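Local coordinates for protein putative TetR-family transcriptional regulator (Bordetella parapertussis 12822, PDB 3CCY) that probably binds operator DNA through an N-terminal helix-turn-helix domain and regulates transcription, as TetR-family repressors do, at residues 69-81 with 91-103. Numbering follows the deposited sequence.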
loop_
_atom_site.group_PDB
_atom_site.type_symbol
_atom_site.label_atom_id
_atom_site.label_comp_id
_atom_site.label_asym_id
_atom_site.label_seq_id
_atom_site.Cartn_x
_atom_site.Cartn_y
_atom_site.Cartn_z
ATOM N N HIS A 69 -7.357 12.647 -12.557
ATOM C CA HIS A 69 -7.859 11.691 -11.605
ATOM C C HIS A 69 -8.009 12.239 -10.171
ATOM O O HIS A 69 -9.030 11.972 -9.507
ATOM C CB HIS A 69 -6.962 10.459 -11.574
ATOM C CG HIS A 69 -7.463 9.397 -10.659
ATOM N ND1 HIS A 69 -8.497 8.557 -11.003
ATOM C CD2 HIS A 69 -7.083 9.041 -9.409
ATOM C CE1 HIS A 69 -8.728 7.726 -10.005
ATOM N NE2 HIS A 69 -7.894 8.008 -9.025
ATOM N N VAL A 70 -6.991 12.933 -9.670
ATOM C CA VAL A 70 -7.082 13.526 -8.327
ATOM C C VAL A 70 -8.071 14.701 -8.338
ATOM O O VAL A 70 -8.819 14.869 -7.378
ATOM C CB VAL A 70 -5.696 13.902 -7.691
ATOM C CG1 VAL A 70 -5.073 15.110 -8.327
ATOM C CG2 VAL A 70 -5.820 14.099 -6.138
ATOM N N ASP A 71 -8.121 15.465 -9.444
ATOM C CA ASP A 71 -9.096 16.550 -9.557
ATOM C C ASP A 71 -10.521 15.996 -9.464
ATOM O O ASP A 71 -11.355 16.544 -8.766
ATOM C CB ASP A 71 -8.906 17.373 -10.851
ATOM C CG ASP A 71 -7.751 18.361 -10.754
ATOM O OD1 ASP A 71 -7.197 18.550 -9.654
ATOM O OD2 ASP A 71 -7.380 18.953 -11.788
ATOM N N SER A 72 -10.774 14.881 -10.131
ATOM C CA SER A 72 -12.098 14.237 -10.086
ATOM C C SER A 72 -12.464 13.759 -8.676
ATOM O O SER A 72 -13.590 13.979 -8.198
ATOM C CB SER A 72 -12.134 13.066 -11.053
ATOM O OG SER A 72 -13.432 12.886 -11.570
ATOM N N LEU A 73 -11.511 13.107 -8.015
ATOM C CA LEU A 73 -11.719 12.593 -6.690
ATOM C C LEU A 73 -12.054 13.751 -5.718
ATOM O O LEU A 73 -12.976 13.647 -4.899
ATOM C CB LEU A 73 -10.458 11.847 -6.256
ATOM C CG LEU A 73 -10.485 10.788 -5.171
ATOM C CD1 LEU A 73 -11.795 9.998 -5.094
ATOM C CD2 LEU A 73 -9.272 9.845 -5.374
ATOM N N LEU A 74 -11.296 14.846 -5.819
ATOM C CA LEU A 74 -11.526 16.028 -4.993
ATOM C C LEU A 74 -12.909 16.637 -5.203
ATOM O O LEU A 74 -13.574 16.969 -4.238
ATOM C CB LEU A 74 -10.429 17.096 -5.219
ATOM C CG LEU A 74 -9.066 16.791 -4.549
ATOM C CD1 LEU A 74 -8.007 17.772 -5.050
ATOM C CD2 LEU A 74 -9.119 16.839 -3.004
ATOM N N GLU A 75 -13.348 16.767 -6.451
ATOM C CA GLU A 75 -14.648 17.365 -6.715
ATOM C C GLU A 75 -15.741 16.465 -6.171
ATOM O O GLU A 75 -16.645 16.950 -5.507
ATOM C CB GLU A 75 -14.889 17.639 -8.197
ATOM C CG GLU A 75 -15.691 18.937 -8.516
ATOM C CD GLU A 75 -16.288 19.733 -7.292
ATOM O OE1 GLU A 75 -17.426 19.401 -6.841
ATOM O OE2 GLU A 75 -15.637 20.732 -6.828
ATOM N N ARG A 76 -15.629 15.157 -6.394
ATOM C CA ARG A 76 -16.677 14.259 -5.943
ATOM C C ARG A 76 -16.776 14.182 -4.431
ATOM O O ARG A 76 -17.883 14.102 -3.902
ATOM C CB ARG A 76 -16.603 12.925 -6.671
ATOM C CG ARG A 76 -16.885 13.171 -8.173
ATOM C CD ARG A 76 -16.720 11.971 -9.040
ATOM N NE ARG A 76 -17.740 10.973 -8.752
ATOM C CZ ARG A 76 -17.644 9.697 -9.095
ATOM N NH1 ARG A 76 -16.583 9.278 -9.767
ATOM N NH2 ARG A 76 -18.598 8.848 -8.740
ATOM N N CYS A 77 -15.628 14.251 -3.751
ATOM C CA CYS A 77 -15.560 14.359 -2.287
ATOM C C CYS A 77 -16.306 15.583 -1.775
ATOM O O CYS A 77 -16.992 15.532 -0.752
ATOM C CB CYS A 77 -14.110 14.496 -1.820
ATOM S SG CYS A 77 -13.232 12.988 -1.588
ATOM N N ARG A 78 -16.093 16.705 -2.435
ATOM C CA ARG A 78 -16.761 17.932 -2.052
ATOM C C ARG A 78 -18.275 17.792 -2.155
ATOM O O ARG A 78 -18.987 18.211 -1.236
ATOM C CB ARG A 78 -16.282 19.121 -2.902
ATOM C CG ARG A 78 -14.894 19.575 -2.521
ATOM C CD ARG A 78 -14.411 20.772 -3.391
ATOM N NE ARG A 78 -12.943 20.697 -3.430
ATOM C CZ ARG A 78 -12.229 20.537 -4.546
ATOM N NH1 ARG A 78 -10.899 20.486 -4.463
ATOM N NH2 ARG A 78 -12.837 20.469 -5.745
ATOM N N GLN A 79 -18.766 17.215 -3.250
ATOM C CA GLN A 79 -20.216 17.003 -3.408
ATOM C C GLN A 79 -20.763 16.145 -2.268
ATOM O O GLN A 79 -21.844 16.402 -1.773
ATOM C CB GLN A 79 -20.575 16.333 -4.730
ATOM C CG GLN A 79 -20.130 17.012 -5.994
ATOM C CD GLN A 79 -20.219 16.053 -7.208
ATOM O OE1 GLN A 79 -21.285 15.486 -7.504
ATOM N NE2 GLN A 79 -19.090 15.873 -7.911
ATOM N N VAL A 80 -20.025 15.112 -1.873
ATOM C CA VAL A 80 -20.394 14.311 -0.721
ATOM C C VAL A 80 -20.406 15.158 0.556
ATOM O O VAL A 80 -21.384 15.122 1.315
ATOM C CB VAL A 80 -19.473 13.076 -0.569
ATOM C CG1 VAL A 80 -19.686 12.379 0.759
ATOM C CG2 VAL A 80 -19.738 12.063 -1.693
ATOM N N LEU A 81 -19.330 15.913 0.776
ATOM C CA LEU A 81 -19.217 16.744 1.960
ATOM C C LEU A 81 -20.378 17.700 2.025
ATOM O O LEU A 81 -21.038 17.753 3.053
ATOM C CB LEU A 81 -17.878 17.515 2.038
ATOM C CG LEU A 81 -16.651 16.712 2.441
ATOM C CD1 LEU A 81 -15.477 17.666 2.589
ATOM C CD2 LEU A 81 -16.890 15.940 3.737
ATOM N N PHE A 91 -19.065 10.310 6.312
ATOM C CA PHE A 91 -17.859 9.503 6.369
ATOM C C PHE A 91 -18.038 8.222 5.548
ATOM O O PHE A 91 -17.189 7.903 4.711
ATOM C CB PHE A 91 -17.411 9.162 7.807
ATOM C CG PHE A 91 -16.156 8.302 7.867
ATOM C CD1 PHE A 91 -14.920 8.793 7.436
ATOM C CD2 PHE A 91 -16.207 6.996 8.350
ATOM C CE1 PHE A 91 -13.771 7.977 7.476
ATOM C CE2 PHE A 91 -15.090 6.176 8.387
ATOM C CZ PHE A 91 -13.848 6.663 7.943
ATOM N N LEU A 92 -19.138 7.504 5.786
ATOM C CA LEU A 92 -19.420 6.252 5.051
ATOM C C LEU A 92 -19.551 6.544 3.529
ATOM O O LEU A 92 -19.057 5.775 2.721
ATOM C CB LEU A 92 -20.719 5.581 5.576
ATOM C CG LEU A 92 -21.204 4.377 4.757
ATOM C CD1 LEU A 92 -20.148 3.280 4.710
ATOM C CD2 LEU A 92 -22.584 3.824 5.224
ATOM N N GLN A 93 -20.190 7.661 3.170
ATOM C CA GLN A 93 -20.298 8.046 1.762
ATOM C C GLN A 93 -18.936 8.341 1.106
ATOM O O GLN A 93 -18.697 8.006 -0.061
ATOM C CB GLN A 93 -21.304 9.193 1.566
ATOM C CG GLN A 93 -22.767 8.757 1.669
ATOM C CD GLN A 93 -23.759 9.925 1.605
ATOM O OE1 GLN A 93 -24.962 9.719 1.364
ATOM N NE2 GLN A 93 -23.272 11.146 1.805
ATOM N N ILE A 94 -18.031 8.970 1.850
ATOM C CA ILE A 94 -16.685 9.173 1.358
ATOM C C ILE A 94 -15.978 7.841 1.100
ATOM O O ILE A 94 -15.339 7.662 0.071
ATOM C CB ILE A 94 -15.813 10.016 2.365
ATOM C CG1 ILE A 94 -16.283 11.460 2.395
ATOM C CG2 ILE A 94 -14.283 9.841 2.054
ATOM C CD1 ILE A 94 -15.694 12.247 3.601
ATOM N N VAL A 95 -16.082 6.891 2.022
ATOM C CA VAL A 95 -15.387 5.620 1.797
ATOM C C VAL A 95 -15.995 4.869 0.564
ATOM O O VAL A 95 -15.281 4.279 -0.223
ATOM C CB VAL A 95 -15.440 4.715 3.058
ATOM C CG1 VAL A 95 -14.704 3.349 2.807
ATOM C CG2 VAL A 95 -14.832 5.473 4.259
ATOM N N LYS A 96 -17.315 4.904 0.442
ATOM C CA LYS A 96 -18.027 4.256 -0.679
ATOM C C LYS A 96 -17.581 4.913 -1.981
ATOM O O LYS A 96 -17.388 4.232 -2.979
ATOM C CB LYS A 96 -19.522 4.452 -0.530
ATOM C CG LYS A 96 -20.194 3.519 0.445
ATOM C CD LYS A 96 -21.741 3.669 0.402
ATOM C CE LYS A 96 -22.287 2.603 1.391
ATOM N NZ LYS A 96 -23.722 2.515 1.367
ATOM N N LEU A 97 -17.392 6.233 -1.959
ATOM C CA LEU A 97 -16.885 6.944 -3.157
ATOM C C LEU A 97 -15.498 6.440 -3.585
ATOM O O LEU A 97 -15.269 6.163 -4.777
ATOM C CB LEU A 97 -16.848 8.461 -2.930
ATOM C CG LEU A 97 -16.077 9.322 -3.920
ATOM C CD1 LEU A 97 -16.859 9.327 -5.233
ATOM C CD2 LEU A 97 -15.888 10.757 -3.379
ATOM N N PHE A 98 -14.580 6.335 -2.621
ATOM C CA PHE A 98 -13.211 5.911 -2.962
ATOM C C PHE A 98 -13.206 4.521 -3.568
ATOM O O PHE A 98 -12.510 4.261 -4.567
ATOM C CB PHE A 98 -12.227 6.057 -1.769
ATOM C CG PHE A 98 -12.013 7.496 -1.318
ATOM C CD1 PHE A 98 -12.555 8.554 -2.026
ATOM C CD2 PHE A 98 -11.249 7.793 -0.213
ATOM C CE1 PHE A 98 -12.353 9.868 -1.615
ATOM C CE2 PHE A 98 -11.040 9.124 0.199
ATOM C CZ PHE A 98 -11.581 10.145 -0.501
ATOM N N LEU A 99 -14.013 3.625 -3.011
ATOM C CA LEU A 99 -14.070 2.265 -3.521
ATOM C C LEU A 99 -14.830 2.156 -4.823
ATOM O O LEU A 99 -14.544 1.287 -5.640
ATOM C CB LEU A 99 -14.590 1.283 -2.451
ATOM C CG LEU A 99 -13.617 1.109 -1.277
ATOM C CD1 LEU A 99 -14.181 0.115 -0.301
ATOM C CD2 LEU A 99 -12.208 0.646 -1.725
ATOM N N GLU A 100 -15.787 3.058 -5.042
ATOM C CA GLU A 100 -16.464 3.138 -6.317
ATOM C C GLU A 100 -15.462 3.512 -7.443
ATOM O O GLU A 100 -15.465 2.911 -8.536
ATOM C CB GLU A 100 -17.626 4.137 -6.227
ATOM C CG GLU A 100 -18.343 4.406 -7.539
ATOM C CD GLU A 100 -18.850 5.839 -7.656
ATOM O OE1 GLU A 100 -19.481 6.380 -6.703
ATOM O OE2 GLU A 100 -18.631 6.433 -8.725
ATOM N N ILE A 101 -14.632 4.513 -7.162
ATOM C CA ILE A 101 -13.603 4.974 -8.083
ATOM C C ILE A 101 -12.567 3.866 -8.419
ATOM O O ILE A 101 -12.138 3.730 -9.574
ATOM C CB ILE A 101 -13.046 6.331 -7.610
ATOM C CG1 ILE A 101 -14.183 7.371 -7.724
ATOM C CG2 ILE A 101 -11.811 6.747 -8.414
ATOM C CD1 ILE A 101 -13.845 8.765 -7.226
ATOM N N TYR A 102 -12.257 3.011 -7.443
ATOM C CA TYR A 102 -11.540 1.736 -7.705
ATOM C C TYR A 102 -12.272 0.740 -8.650
ATOM O O TYR A 102 -11.705 0.231 -9.636
ATOM C CB TYR A 102 -11.237 1.069 -6.370
ATOM C CG TYR A 102 -10.472 -0.224 -6.502
ATOM C CD1 TYR A 102 -9.074 -0.219 -6.684
ATOM C CD2 TYR A 102 -11.139 -1.452 -6.427
ATOM C CE1 TYR A 102 -8.360 -1.402 -6.804
ATOM C CE2 TYR A 102 -10.430 -2.640 -6.536
ATOM C CZ TYR A 102 -9.043 -2.609 -6.730
ATOM O OH TYR A 102 -8.366 -3.778 -6.851
ATOM N N ALA A 103 -13.536 0.464 -8.353
ATOM C CA ALA A 103 -14.379 -0.353 -9.203
ATOM C C ALA A 103 -14.455 0.167 -10.654
ATOM O O ALA A 103 -14.534 -0.620 -11.610
ATOM C CB ALA A 103 -15.798 -0.440 -8.598
HETATM O O HOH W 1 -23.608 13.506 1.314
#
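L73 meets F98 where helices 69-81 and 91-103 run nearly antiparallel, 154° between directions, with axes 9.6 Å apart at closest approach; the CA atoms of C77 and I94 come nearest. In the modelled conformer of C77, one of two deposited, SG lies at the edge of the F98 ring, 4.5 Å from its centroid, a sulfur-aromatic contact. L73 CD1 comes to the same ring at 3.5 Å from F98 CD1, the two side chains crossing at about a right angle. That methyl also abuts I101 CD1, at a modelled distance that is doubtfully short. With CG anti to the backbone N (chi1 167°), L97 sends CD2 to the backbone of 69-81, 3.5 Å from C77 N, and CD1 over one face of the R76 guanidinium. A bend at chi3 (68°) turns this guanidinium toward E100. R76 NH2 makes a salt bridge with E100 OE2; R76 has two deposited conformers, and the very short modelled length of 2.4 Å is doubtful. The carboxylate oxygen sits at the guanidinium edge. At the other end, V80 CG1 packs 3.7 Å from Q93 CB and also meets I94. A modelled water lies between V80 O and Q93 NE2, doubtfully close to the amide nitrogen. H69 CE1 touches I101 CG2. L134 of helix 122-145 touches C77 and F98. The pair packs helix 58-81, leading out of the predicted helix-turn-helix region, against helix 87-115 of the all-helical TetR regulatory domain.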